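Local coordinates for protein EmGH1 (Erythrobacter marinus, PDB 5Z87) that probably hydrolyses beta-glucosidic bonds, as a glycoside hydrolase family 3 enzyme of the beta-glucosidase type, at residues His133-Asp138 with Arg170-Gln175; Thr141-Ala146 with Phe162-Lys167; Ala210-Leu215 with Thr230-Phe235; Ala69-Asp74 with Met109-Glu114. All coordinates share one frame; numbering follows the deposited sequence. Where two conformers were deposited one is given.

Contact 1: His133-Asp138 with Arg170-Gln175; sequences HGLLAD and RSRGSQ
Arg172 spans the gap between the end of helix 155-171 and the loop that follows strand 126-129, and its guanidinium group closes on the backbone carbonyl of Asp138. Both terminal nitrogens bind the same oxygen: NH1 lies 2.8 Å and NH2 2.9 Å from Asp138 O, and the oxygen sits within 3° of the guanidinium plane. The NH2 bond arrives in the carbonyl plane on a lone pair, whereas NH1 is tilted out of that plane. An extended start to the side chain, followed by a bend about the CG-CD bond (chi3 71°), turns the end of the group onto this oxygen. Arginine suits the place because it combines long reach with several N-H donors: NE still serves Asn104 OD1.

Apolar groups flank the side chain. The methyl of Ala137 lies over one guanidinium face, towards its rim, with CB 3.3 Å from Arg172 NH2; a compact residue lets the backbone come this close. Leu135, with CG anti to its backbone N (chi1 167°), sends CD2 to 3.6 Å from Arg172 CD and touches the chain where it bends, near CD and NE.

Arg172 is placed by a Schellman motif, in which Gly173, at positive phi, ends the helix and Gly173 N bonds to Arg170 O at 3.0 Å. Helix 393-399 packs on Arg172 through Ala396. In this largely buried setting within the family 3 N-terminal domain, the two-donor, end-on grip on one oxygen ties a loop carbonyl to a helix end, and the nearby positive charge would probably polarise the Asp138 carbonyl.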
loop_
_atom_site.group_PDB
_atom_site.type_symbol
_atom_site.label_atom_id
_atom_site.label_comp_id
_atom_site.label_asym_id
_atom_site.label_seq_id
_atom_site.Cartn_x
_atom_site.Cartn_y
_atom_site.Cartn_z
ATOM N N HIS A 133 -22.978 11.762 -11.947
ATOM C CA HIS A 133 -22.655 13.015 -12.623
ATOM C C HIS A 133 -23.833 13.392 -13.511
ATOM O O HIS A 133 -23.687 13.701 -14.695
ATOM C CB HIS A 133 -21.355 12.880 -13.418
ATOM C CG HIS A 133 -21.414 11.828 -14.479
ATOM N ND1 HIS A 133 -21.808 12.098 -15.773
ATOM C CD2 HIS A 133 -21.181 10.496 -14.427
ATOM C CE1 HIS A 133 -21.791 10.981 -16.477
ATOM N NE2 HIS A 133 -21.422 9.993 -15.684
ATOM N N GLY A 134 -25.019 13.367 -12.917
ATOM C CA GLY A 134 -26.279 13.370 -13.629
ATOM C C GLY A 134 -26.987 12.031 -13.500
ATOM O O GLY A 134 -26.421 11.021 -13.083
ATOM N N LEU A 135 -28.254 12.036 -13.877
ATOM C CA LEU A 135 -29.056 10.827 -13.775
ATOM C C LEU A 135 -28.638 9.802 -14.825
ATOM O O LEU A 135 -28.605 10.101 -16.019
ATOM C CB LEU A 135 -30.529 11.178 -13.939
ATOM C CG LEU A 135 -31.479 10.019 -14.169
ATOM C CD1 LEU A 135 -31.617 9.165 -12.913
ATOM C CD2 LEU A 135 -32.803 10.627 -14.591
ATOM N N LEU A 136 -28.324 8.583 -14.386
ATOM C CA LEU A 136 -28.010 7.504 -15.319
ATOM C C LEU A 136 -29.324 6.996 -15.899
ATOM O O LEU A 136 -29.924 6.026 -15.428
ATOM C CB LEU A 136 -27.226 6.394 -14.630
ATOM C CG LEU A 136 -26.335 5.464 -15.460
ATOM C CD1 LEU A 136 -25.773 4.360 -14.564
ATOM C CD2 LEU A 136 -27.022 4.840 -16.674
ATOM N N ALA A 137 -29.773 7.665 -16.957
ATOM C CA ALA A 137 -31.005 7.265 -17.626
ATOM C C ALA A 137 -31.019 7.852 -19.027
ATOM O O ALA A 137 -30.413 8.893 -19.288
ATOM C CB ALA A 137 -32.258 7.713 -16.858
ATOM N N ASP A 138 -31.737 7.173 -19.914
ATOM C CA ASP A 138 -31.809 7.586 -21.305
ATOM C C ASP A 138 -32.309 9.021 -21.418
ATOM O O ASP A 138 -33.323 9.391 -20.818
ATOM C CB ASP A 138 -32.723 6.633 -22.067
ATOM C CG ASP A 138 -32.429 6.612 -23.538
ATOM O OD1 ASP A 138 -32.786 7.595 -24.227
ATOM O OD2 ASP A 138 -31.821 5.616 -23.993
ATOM N N ARG A 170 -36.404 12.978 -9.949
ATOM C CA ARG A 170 -37.692 12.923 -9.262
ATOM C C ARG A 170 -38.849 13.001 -10.256
ATOM O O ARG A 170 -39.842 12.274 -10.125
ATOM C CB ARG A 170 -37.765 14.047 -8.221
ATOM C CG ARG A 170 -38.911 13.921 -7.221
ATOM C CD ARG A 170 -38.818 12.621 -6.426
ATOM N NE ARG A 170 -40.052 12.294 -5.715
ATOM C CZ ARG A 170 -40.261 12.554 -4.427
ATOM N NH1 ARG A 170 -41.415 12.231 -3.852
ATOM N NH2 ARG A 170 -39.316 13.145 -3.712
ATOM N N SER A 171 -38.725 13.842 -11.281
ATOM C CA SER A 171 -39.766 13.916 -12.301
ATOM C C SER A 171 -39.940 12.596 -13.040
ATOM O O SER A 171 -41.023 12.332 -13.574
ATOM C CB SER A 171 -39.455 15.041 -13.297
ATOM O OG SER A 171 -38.385 14.663 -14.147
ATOM N N ARG A 172 -38.909 11.759 -13.083
ATOM C CA ARG A 172 -38.993 10.454 -13.734
ATOM C C ARG A 172 -39.332 9.331 -12.756
ATOM O O ARG A 172 -39.291 8.156 -13.132
ATOM C CB ARG A 172 -37.683 10.142 -14.474
ATOM C CG ARG A 172 -37.400 11.095 -15.647
ATOM C CD ARG A 172 -35.973 10.965 -16.200
ATOM N NE ARG A 172 -35.792 9.708 -16.916
ATOM C CZ ARG A 172 -35.060 9.570 -18.015
ATOM N NH1 ARG A 172 -34.416 10.617 -18.531
ATOM N NH2 ARG A 172 -34.974 8.384 -18.602
ATOM N N GLY A 173 -39.671 9.658 -11.515
ATOM C CA GLY A 173 -40.145 8.659 -10.586
ATOM C C GLY A 173 -39.123 8.144 -9.602
ATOM O O GLY A 173 -39.464 7.303 -8.767
ATOM N N SER A 174 -37.888 8.617 -9.660
ATOM C CA SER A 174 -36.871 8.189 -8.710
ATOM C C SER A 174 -36.820 9.160 -7.539
ATOM O O SER A 174 -36.667 10.365 -7.741
ATOM C CB SER A 174 -35.504 8.112 -9.393
ATOM O OG SER A 174 -34.467 7.878 -8.456
ATOM N N GLN A 175 -36.938 8.644 -6.317
ATOM C CA GLN A 175 -36.836 9.504 -5.144
ATOM C C GLN A 175 -35.634 9.145 -4.274
ATOM O O GLN A 175 -35.533 9.629 -3.139
ATOM C CB GLN A 175 -38.113 9.434 -4.304
ATOM C CG GLN A 175 -39.353 9.031 -5.095
ATOM C CD GLN A 175 -39.505 7.511 -5.120
ATOM O OE1 GLN A 175 -38.511 6.785 -5.052
ATOM N NE2 GLN A 175 -40.745 7.027 -5.195
#

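Contact 2: Thr141-Ala146 with Phe162-Lys167; sequences TQFPQA and FEATAK
The ring of Phe143 reaches Ala164 and Thr165 on helix 155-171, one of the outer helices of the TIM-barrel-like N-terminal domain of family 3. The approach to both is oblique. At the end of the ring, Phe143 CZ comes 4.0 Å from Ala164 CB, an apolar contact for which a single methyl leaves room. Along the neighbouring side, Phe143 CE2 is 3.5 Å from Thr165 OG1, and the two side chains lie alongside each other, pointing opposite ways. This is van der Waals packing; the polar partner of the hydroxyl is Val161 O, a turn earlier in its own helix.

Further out, Thr141 CG2 lies above one face of the phenylalanine, towards the rim, and helix 403-416 adds Leu408 and Ala409. A large flat hydrocarbon thus fills the junction between the loop and two helices. The loop is held by the backbone pairing of Phe143 with His133, and Thr141 OG1 ties it to Glu168 OE2 of the same outer helix.

Where the loop passes into helix 146-150, Gln145 is the N-cap residue. Its amide oxygen curls over to the following peptide, Gln145 OE1 accepting from Ala146 N at 2.8 Å, on a lone pair in the carbonyl plane.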
loop_
_atom_site.group_PDB
_atom_site.type_symbol
_atom_site.label_atom_id
_atom_site.label_comp_id
_atom_site.label_asym_id
_atom_site.label_seq_id
_atom_site.Cartn_x
_atom_site.Cartn_y
_atom_site.Cartn_z
ATOM N N THR A 141 -29.372 14.692 -18.740
ATOM C CA THR A 141 -28.193 15.548 -18.871
ATOM C C THR A 141 -26.969 14.909 -18.215
ATOM O O THR A 141 -26.992 14.580 -17.025
ATOM C CB THR A 141 -28.455 16.911 -18.243
ATOM O OG1 THR A 141 -29.780 17.339 -18.565
ATOM C CG2 THR A 141 -27.442 17.944 -18.748
ATOM N N GLN A 142 -25.889 14.772 -18.986
ATOM C CA GLN A 142 -24.645 14.151 -18.528
ATOM C C GLN A 142 -23.620 15.236 -18.219
ATOM O O GLN A 142 -22.966 15.765 -19.122
ATOM C CB GLN A 142 -24.120 13.183 -19.580
ATOM C CG GLN A 142 -25.006 11.976 -19.736
ATOM C CD GLN A 142 -25.386 11.384 -18.390
ATOM O OE1 GLN A 142 -24.564 10.747 -17.734
ATOM N NE2 GLN A 142 -26.639 11.588 -17.974
ATOM N N PHE A 143 -23.475 15.560 -16.942
ATOM C CA PHE A 143 -22.499 16.545 -16.509
ATOM C C PHE A 143 -21.082 15.962 -16.558
ATOM O O PHE A 143 -20.883 14.771 -16.838
ATOM C CB PHE A 143 -22.905 17.031 -15.125
ATOM C CG PHE A 143 -24.232 17.726 -15.113
ATOM C CD1 PHE A 143 -24.325 19.072 -15.451
ATOM C CD2 PHE A 143 -25.394 17.035 -14.788
ATOM C CE1 PHE A 143 -25.560 19.725 -15.452
ATOM C CE2 PHE A 143 -26.632 17.679 -14.780
ATOM C CZ PHE A 143 -26.716 19.021 -15.111
ATOM N N PRO A 144 -20.043 16.783 -16.348
ATOM C CA PRO A 144 -18.691 16.212 -16.290
ATOM C C PRO A 144 -18.612 15.192 -15.160
ATOM O O PRO A 144 -19.313 15.294 -14.153
ATOM C CB PRO A 144 -17.793 17.426 -16.023
ATOM C CG PRO A 144 -18.582 18.606 -16.491
ATOM C CD PRO A 144 -20.014 18.252 -16.210
ATOM N N GLN A 145 -17.764 14.190 -15.350
ATOM C CA GLN A 145 -17.568 13.158 -14.344
ATOM C C GLN A 145 -17.159 13.781 -13.006
ATOM O O GLN A 145 -16.732 14.937 -12.930
ATOM C CB GLN A 145 -16.529 12.150 -14.841
ATOM C CG GLN A 145 -16.290 10.938 -13.944
ATOM C CD GLN A 145 -17.564 10.151 -13.649
ATOM O OE1 GLN A 145 -18.456 10.619 -12.931
ATOM N NE2 GLN A 145 -17.637 8.941 -14.179
ATOM N N ALA A 146 -17.318 13.006 -11.930
ATOM C CA ALA A 146 -17.130 13.555 -10.587
ATOM C C ALA A 146 -15.708 14.108 -10.386
ATOM O O ALA A 146 -15.526 15.222 -9.875
ATOM C CB ALA A 146 -17.476 12.484 -9.547
ATOM N N PHE A 162 -26.327 19.227 -9.097
ATOM C CA PHE A 162 -27.090 18.138 -8.520
ATOM C C PHE A 162 -28.513 18.544 -8.169
ATOM O O PHE A 162 -29.379 17.671 -8.060
ATOM C CB PHE A 162 -26.309 17.548 -7.337
ATOM C CG PHE A 162 -25.140 16.722 -7.797
ATOM C CD1 PHE A 162 -25.332 15.427 -8.245
ATOM C CD2 PHE A 162 -23.873 17.279 -7.902
ATOM C CE1 PHE A 162 -24.266 14.673 -8.725
ATOM C CE2 PHE A 162 -22.801 16.531 -8.388
ATOM C CZ PHE A 162 -23.000 15.227 -8.793
ATOM N N GLU A 163 -28.786 19.841 -8.052
ATOM C CA GLU A 163 -30.169 20.299 -8.055
ATOM C C GLU A 163 -30.835 19.969 -9.385
ATOM O O GLU A 163 -31.949 19.431 -9.417
ATOM C CB GLU A 163 -30.213 21.798 -7.765
ATOM C CG GLU A 163 -31.616 22.397 -7.631
ATOM C CD GLU A 163 -31.573 23.908 -7.566
ATOM O OE1 GLU A 163 -31.518 24.539 -8.639
ATOM O OE2 GLU A 163 -31.567 24.468 -6.449
ATOM N N ALA A 164 -30.147 20.248 -10.501
ATOM C CA ALA A 164 -30.683 19.889 -11.814
ATOM C C ALA A 164 -30.850 18.384 -11.941
ATOM O O ALA A 164 -31.854 17.905 -12.488
ATOM C CB ALA A 164 -29.780 20.414 -12.936
ATOM N N THR A 165 -29.875 17.622 -11.435
ATOM C CA THR A 165 -29.951 16.170 -11.510
ATOM C C THR A 165 -31.127 15.632 -10.701
ATOM O O THR A 165 -31.805 14.688 -11.128
ATOM C CB THR A 165 -28.638 15.549 -11.012
ATOM O OG1 THR A 165 -27.546 15.977 -11.841
ATOM C CG2 THR A 165 -28.736 14.036 -11.040
ATOM N N ALA A 166 -31.364 16.203 -9.513
ATOM C CA ALA A 166 -32.477 15.744 -8.689
ATOM C C ALA A 166 -33.822 15.994 -9.380
ATOM O O ALA A 166 -34.704 15.121 -9.376
ATOM C CB ALA A 166 -32.425 16.425 -7.320
ATOM N N LYS A 167 -33.989 17.177 -9.986
ATOM C CA LYS A 167 -35.204 17.487 -10.738
ATOM C C LYS A 167 -35.478 16.425 -11.782
ATOM O O LYS A 167 -36.599 15.919 -11.892
ATOM C CB LYS A 167 -35.077 18.849 -11.424
ATOM C CG LYS A 167 -35.266 20.043 -10.541
ATOM C CD LYS A 167 -35.016 21.323 -11.343
ATOM C CE LYS A 167 -35.034 22.540 -10.437
ATOM N NZ LYS A 167 -34.574 23.762 -11.149
#

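Contact 3: Ala210-Leu215 with Thr230-Phe235; sequences AIVEGL and TSVKHF
Val212 overlaps the side chain of Thr230 with both its methyls, the two groups set roughly perpendicular. CG1 of Val212 is 3.7 Å from Thr230 OG1, while its other branch also reaches the next residue on the helix-facing side of the strand, with Val212 CG2 4.0 Å from Val232 CG1. Each branched side chain thereby offers a methyl to the same interface. A turn later on the helix, Leu215 takes the other branch of the threonine: Leu215 CB and CD1 both stand 3.6 Å from Thr230 CG2, so one methyl rests in the angle of the leucine chain.

The two segments lie near the end of helix 201-216 and near the start of strand 229-235, with 14 residues between them; helix 210-215 runs nearly antiparallel to strand 230-235, at 162°, with axes 9.5 Å apart. This is the alpha-to-beta step of a TIM-barrel-like fold, where the outer helix packs on the parallel sheet.

Thr230 and Val232 are beta-branched, as is common in strands, and put short branches against the helix. Thr230 holds OG1 between its backbone N and carbonyl carbon (chi1 54°), which leaves CG2 for Leu215; the hydroxyl itself bonds to Ser274 OG. Leu215 also meets Phe162 and Ala166 of helix 155-171. Farther along the same strand, past the helix contact, Lys233 and His234 belong to the pocket that holds the dithiothreitol molecule, and a cis peptide bond precedes His234.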
loop_
_atom_site.group_PDB
_atom_site.type_symbol
_atom_site.label_atom_id
_atom_site.label_comp_id
_atom_site.label_asym_id
_atom_site.label_seq_id
_atom_site.Cartn_x
_atom_site.Cartn_y
_atom_site.Cartn_z
ATOM N N ALA A 210 -22.067 19.723 -0.720
ATOM C CA ALA A 210 -22.744 20.436 -1.797
ATOM C C ALA A 210 -23.594 19.485 -2.633
ATOM O O ALA A 210 -24.694 19.848 -3.062
ATOM C CB ALA A 210 -21.728 21.168 -2.672
ATOM N N ILE A 211 -23.098 18.268 -2.868
ATOM C CA ILE A 211 -23.869 17.261 -3.595
ATOM C C ILE A 211 -25.127 16.893 -2.822
ATOM O O ILE A 211 -26.220 16.801 -3.393
ATOM C CB ILE A 211 -23.018 16.004 -3.869
ATOM C CG1 ILE A 211 -21.786 16.325 -4.717
ATOM C CG2 ILE A 211 -23.880 14.909 -4.552
ATOM C CD1 ILE A 211 -20.704 15.241 -4.630
ATOM N N VAL A 212 -24.982 16.612 -1.526
ATOM C CA VAL A 212 -26.144 16.206 -0.742
ATOM C C VAL A 212 -27.157 17.341 -0.698
ATOM O O VAL A 212 -28.360 17.129 -0.888
ATOM C CB VAL A 212 -25.732 15.753 0.677
ATOM C CG1 VAL A 212 -26.970 15.467 1.543
ATOM C CG2 VAL A 212 -24.853 14.516 0.626
ATOM N N GLU A 213 -26.683 18.568 -0.495
ATOM C CA GLU A 213 -27.600 19.691 -0.419
ATOM C C GLU A 213 -28.172 20.061 -1.786
ATOM O O GLU A 213 -29.227 20.698 -1.843
ATOM C CB GLU A 213 -26.898 20.868 0.275
ATOM C CG GLU A 213 -26.706 20.580 1.783
ATOM C CD GLU A 213 -25.933 21.641 2.558
ATOM O OE1 GLU A 213 -24.859 22.096 2.093
ATOM O OE2 GLU A 213 -26.397 21.991 3.668
ATOM N N GLY A 214 -27.531 19.645 -2.881
ATOM C CA GLY A 214 -28.122 19.784 -4.199
ATOM C C GLY A 214 -29.162 18.722 -4.502
ATOM O O GLY A 214 -30.222 19.023 -5.055
ATOM N N LEU A 215 -28.877 17.467 -4.151
ATOM C CA LEU A 215 -29.803 16.384 -4.468
ATOM C C LEU A 215 -31.003 16.352 -3.520
ATOM O O LEU A 215 -32.118 16.032 -3.942
ATOM C CB LEU A 215 -29.066 15.041 -4.439
ATOM C CG LEU A 215 -28.219 14.695 -5.666
ATOM C CD1 LEU A 215 -27.336 13.475 -5.377
ATOM C CD2 LEU A 215 -29.107 14.443 -6.888
ATOM N N THR A 230 -30.166 10.979 -0.969
ATOM C CA THR A 230 -28.805 10.516 -1.234
ATOM C C THR A 230 -28.498 9.288 -0.387
ATOM O O THR A 230 -28.956 9.175 0.753
ATOM C CB THR A 230 -27.775 11.604 -0.907
ATOM O OG1 THR A 230 -27.971 12.062 0.437
ATOM C CG2 THR A 230 -27.909 12.779 -1.844
ATOM N N SER A 231 -27.711 8.369 -0.949
ATOM C CA SER A 231 -27.099 7.274 -0.195
ATOM C C SER A 231 -25.582 7.390 -0.359
ATOM O O SER A 231 -25.003 6.858 -1.309
ATOM C CB SER A 231 -27.607 5.907 -0.664
ATOM O OG SER A 231 -28.984 5.962 -0.984
ATOM N N VAL A 232 -24.926 8.078 0.573
ATOM C CA VAL A 232 -23.493 8.310 0.431
ATOM C C VAL A 232 -22.748 6.987 0.561
ATOM O O VAL A 232 -23.080 6.141 1.405
ATOM C CB VAL A 232 -23.020 9.351 1.457
ATOM C CG1 VAL A 232 -23.617 10.710 1.117
ATOM C CG2 VAL A 232 -23.449 8.935 2.862
ATOM N N LYS A 233 -21.755 6.783 -0.305
ATOM C CA LYS A 233 -21.080 5.501 -0.427
ATOM C C LYS A 233 -19.598 5.764 -0.682
ATOM O O LYS A 233 -19.221 6.876 -1.059
ATOM C CB LYS A 233 -21.718 4.672 -1.547
ATOM C CG LYS A 233 -21.598 5.319 -2.916
ATOM C CD LYS A 233 -22.243 4.482 -3.995
ATOM C CE LYS A 233 -21.787 4.951 -5.383
ATOM N NZ LYS A 233 -22.640 4.404 -6.506
ATOM N N HIS A 234 -18.738 4.758 -0.455
ATOM C CA HIS A 234 -19.049 3.457 0.128
ATOM C C HIS A 234 -18.410 3.315 1.509
ATOM O O HIS A 234 -17.189 3.328 1.618
ATOM C CB HIS A 234 -18.562 2.331 -0.780
ATOM C CG HIS A 234 -18.930 2.501 -2.221
ATOM N ND1 HIS A 234 -18.332 3.437 -3.039
ATOM C CD2 HIS A 234 -19.814 1.828 -2.999
ATOM C CE1 HIS A 234 -18.836 3.338 -4.257
ATOM N NE2 HIS A 234 -19.732 2.365 -4.261
ATOM N N PHE A 235 -19.249 3.149 2.540
ATOM C CA PHE A 235 -18.861 3.225 3.953
ATOM C C PHE A 235 -18.114 1.961 4.377
ATOM O O PHE A 235 -18.717 0.886 4.424
ATOM C CB PHE A 235 -20.130 3.380 4.787
ATOM C CG PHE A 235 -19.926 3.991 6.134
ATOM C CD1 PHE A 235 -19.368 5.250 6.264
ATOM C CD2 PHE A 235 -20.356 3.323 7.274
ATOM C CE1 PHE A 235 -19.211 5.832 7.517
ATOM C CE2 PHE A 235 -20.202 3.888 8.534
ATOM C CZ PHE A 235 -19.636 5.149 8.661
#

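Contact 4: Ala69-Asp74 with Met109-Glu114; sequences ADVMSD and MAMQQE
The main contact sets the Met111 sulfur against the Met72 chain at CG, one side chain lying across the other. Met72 CG lies 3.6 Å from Met111 SD and 3.7 Å from Met111 CG, so the middle of one chain rests on the sulfur end of the other. Met111 leaves its helix with CG anti to the backbone N (chi1 -179°), and bends at chi2 and chi3 then fold the sulfur over the neighbouring chain. An unbranched, flexible methionine chain can adapt to the surface it meets, and its sulfur is easily polarised, which fits both residues to this spot.

A looser hydrocarbon contact lies beside it, Val71 CG1 standing 4.3 Å from Met111 CG. The short helix 68-73 and the longer helix 101-116 thus pack together in the family 3 N-terminal domain. Their backbones come close here, with Met72 CA and Met111 CA 5.6 Å apart. Val71 also touches Phe78 and Phe85, which extend the apolar patch.

Of the polar interactions, one lies just beyond the first helix: Asp74 is the N-cap of helix 75-81, the helix that carries Phe78, its OD1 accepting from Gly77 N.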
loop_
_atom_site.group_PDB
_atom_site.type_symbol
_atom_site.label_atom_id
_atom_site.label_comp_id
_atom_site.label_asym_id
_atom_site.label_seq_id
_atom_site.Cartn_x
_atom_site.Cartn_y
_atom_site.Cartn_z
ATOM N N ALA A 69 -36.380 -4.570 -12.941
ATOM C CA ALA A 69 -36.870 -5.058 -14.231
ATOM C C ALA A 69 -37.899 -6.177 -14.081
ATOM O O ALA A 69 -38.917 -6.184 -14.780
ATOM C CB ALA A 69 -35.694 -5.529 -15.091
ATOM N N ASP A 70 -37.648 -7.141 -13.194
ATOM C CA ASP A 70 -38.549 -8.290 -13.074
ATOM C C ASP A 70 -39.830 -7.952 -12.330
ATOM O O ASP A 70 -40.855 -8.600 -12.554
ATOM C CB ASP A 70 -37.849 -9.447 -12.372
ATOM C CG ASP A 70 -36.872 -10.159 -13.280
ATOM O OD1 ASP A 70 -36.665 -9.689 -14.427
ATOM O OD2 ASP A 70 -36.322 -11.191 -12.849
ATOM N N VAL A 71 -39.780 -6.977 -11.424
ATOM C CA VAL A 71 -40.992 -6.477 -10.800
ATOM C C VAL A 71 -41.846 -5.740 -11.828
ATOM O O VAL A 71 -43.063 -5.934 -11.900
ATOM C CB VAL A 71 -40.623 -5.581 -9.602
ATOM C CG1 VAL A 71 -41.870 -5.075 -8.894
ATOM C CG2 VAL A 71 -39.720 -6.341 -8.640
ATOM N N MET A 72 -41.219 -4.914 -12.664
ATOM C CA MET A 72 -41.976 -4.102 -13.610
ATOM C C MET A 72 -42.588 -4.947 -14.719
ATOM O O MET A 72 -43.727 -4.702 -15.135
ATOM C CB MET A 72 -41.077 -3.027 -14.207
ATOM C CG MET A 72 -40.596 -2.022 -13.204
ATOM S SD MET A 72 -39.401 -0.900 -13.939
ATOM C CE MET A 72 -40.416 0.186 -14.931
ATOM N N SER A 73 -41.847 -5.939 -15.219
ATOM C CA SER A 73 -42.309 -6.705 -16.373
ATOM C C SER A 73 -43.418 -7.690 -16.024
ATOM O O SER A 73 -44.198 -8.064 -16.904
ATOM C CB SER A 73 -41.141 -7.464 -17.012
ATOM O OG SER A 73 -40.736 -8.563 -16.204
ATOM N N ASP A 74 -43.498 -8.140 -14.769
ATOM C CA ASP A 74 -44.438 -9.202 -14.424
ATOM C C ASP A 74 -44.676 -9.217 -12.921
ATOM O O ASP A 74 -44.148 -10.089 -12.217
ATOM C CB ASP A 74 -43.901 -10.555 -14.899
ATOM C CG ASP A 74 -44.926 -11.679 -14.790
ATOM O OD1 ASP A 74 -46.073 -11.432 -14.365
ATOM O OD2 ASP A 74 -44.574 -12.821 -15.136
ATOM N N MET A 109 -44.901 4.885 -12.617
ATOM C CA MET A 109 -46.264 5.038 -12.114
ATOM C C MET A 109 -47.003 3.708 -12.142
ATOM O O MET A 109 -47.525 3.256 -11.119
ATOM C CB MET A 109 -47.001 6.090 -12.929
ATOM C CG MET A 109 -46.600 7.490 -12.540
ATOM S SD MET A 109 -46.859 8.603 -13.900
ATOM C CE MET A 109 -48.632 8.903 -13.782
ATOM N N ALA A 110 -46.989 3.034 -13.293
ATOM C CA ALA A 110 -47.628 1.727 -13.399
ATOM C C ALA A 110 -47.084 0.756 -12.358
ATOM O O ALA A 110 -47.855 0.033 -11.718
ATOM C CB ALA A 110 -47.437 1.169 -14.811
ATOM N N MET A 111 -45.757 0.727 -12.167
ATOM C CA MET A 111 -45.167 -0.208 -11.209
ATOM C C MET A 111 -45.531 0.167 -9.781
ATOM O O MET A 111 -45.837 -0.708 -8.964
ATOM C CB MET A 111 -43.641 -0.253 -11.363
ATOM C CG MET A 111 -42.926 -1.232 -10.407
ATOM S SD MET A 111 -41.234 -0.706 -9.927
ATOM C CE MET A 111 -41.653 0.544 -8.707
ATOM N N GLN A 112 -45.504 1.461 -9.465
ATOM C CA GLN A 112 -45.853 1.891 -8.118
ATOM C C GLN A 112 -47.294 1.529 -7.775
ATOM O O GLN A 112 -47.589 1.159 -6.633
ATOM C CB GLN A 112 -45.625 3.393 -7.982
ATOM C CG GLN A 112 -44.160 3.767 -7.907
ATOM C CD GLN A 112 -43.565 3.518 -6.538
ATOM O OE1 GLN A 112 -43.738 2.451 -5.947
ATOM N NE2 GLN A 112 -42.873 4.517 -6.014
ATOM N N GLN A 113 -48.200 1.617 -8.759
ATOM C CA GLN A 113 -49.594 1.246 -8.533
ATOM C C GLN A 113 -49.703 -0.231 -8.180
ATOM O O GLN A 113 -50.488 -0.611 -7.306
ATOM C CB GLN A 113 -50.422 1.585 -9.783
ATOM C CG GLN A 113 -51.941 1.576 -9.632
ATOM C CD GLN A 113 -52.668 2.025 -10.920
ATOM O OE1 GLN A 113 -52.515 3.167 -11.373
ATOM N NE2 GLN A 113 -53.447 1.117 -11.514
ATOM N N GLU A 114 -48.897 -1.078 -8.835
ATOM C CA GLU A 114 -48.828 -2.492 -8.464
ATOM C C GLU A 114 -48.295 -2.673 -7.051
ATOM O O GLU A 114 -48.725 -3.578 -6.322
ATOM C CB GLU A 114 -47.930 -3.253 -9.438
ATOM C CG GLU A 114 -48.416 -3.259 -10.853
ATOM C CD GLU A 114 -49.542 -4.257 -11.073
ATOM O OE1 GLU A 114 -49.864 -5.024 -10.130
ATOM O OE2 GLU A 114 -50.099 -4.267 -12.195
#

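All four contacts lie in the N-terminal domain. Contacts 1 and 2 are neighbours, with centres 9 Å apart: both use helix 155-171, contact 2 is nested inside the loop that contact 1 closes, and Leu135 O lies 3.1 Å from Gln142 NE2. Helix 201-216 of contact 3 packs against the same helix, with Phe162 CE2 3.8 Å from Ile211 CG1, and the centres of contacts 2 and 3 are 13 Å apart. Contact 4 is more peripheral, about 17 Å from contact 1 between centres, touching it through Gln112 and Gln175. Residues 230-235 supply Lys233 and His234 to the pocket holding dithiothreitol, probably from the crystallisation liquor; Leu136 of contact 1 touches Tyr452 there.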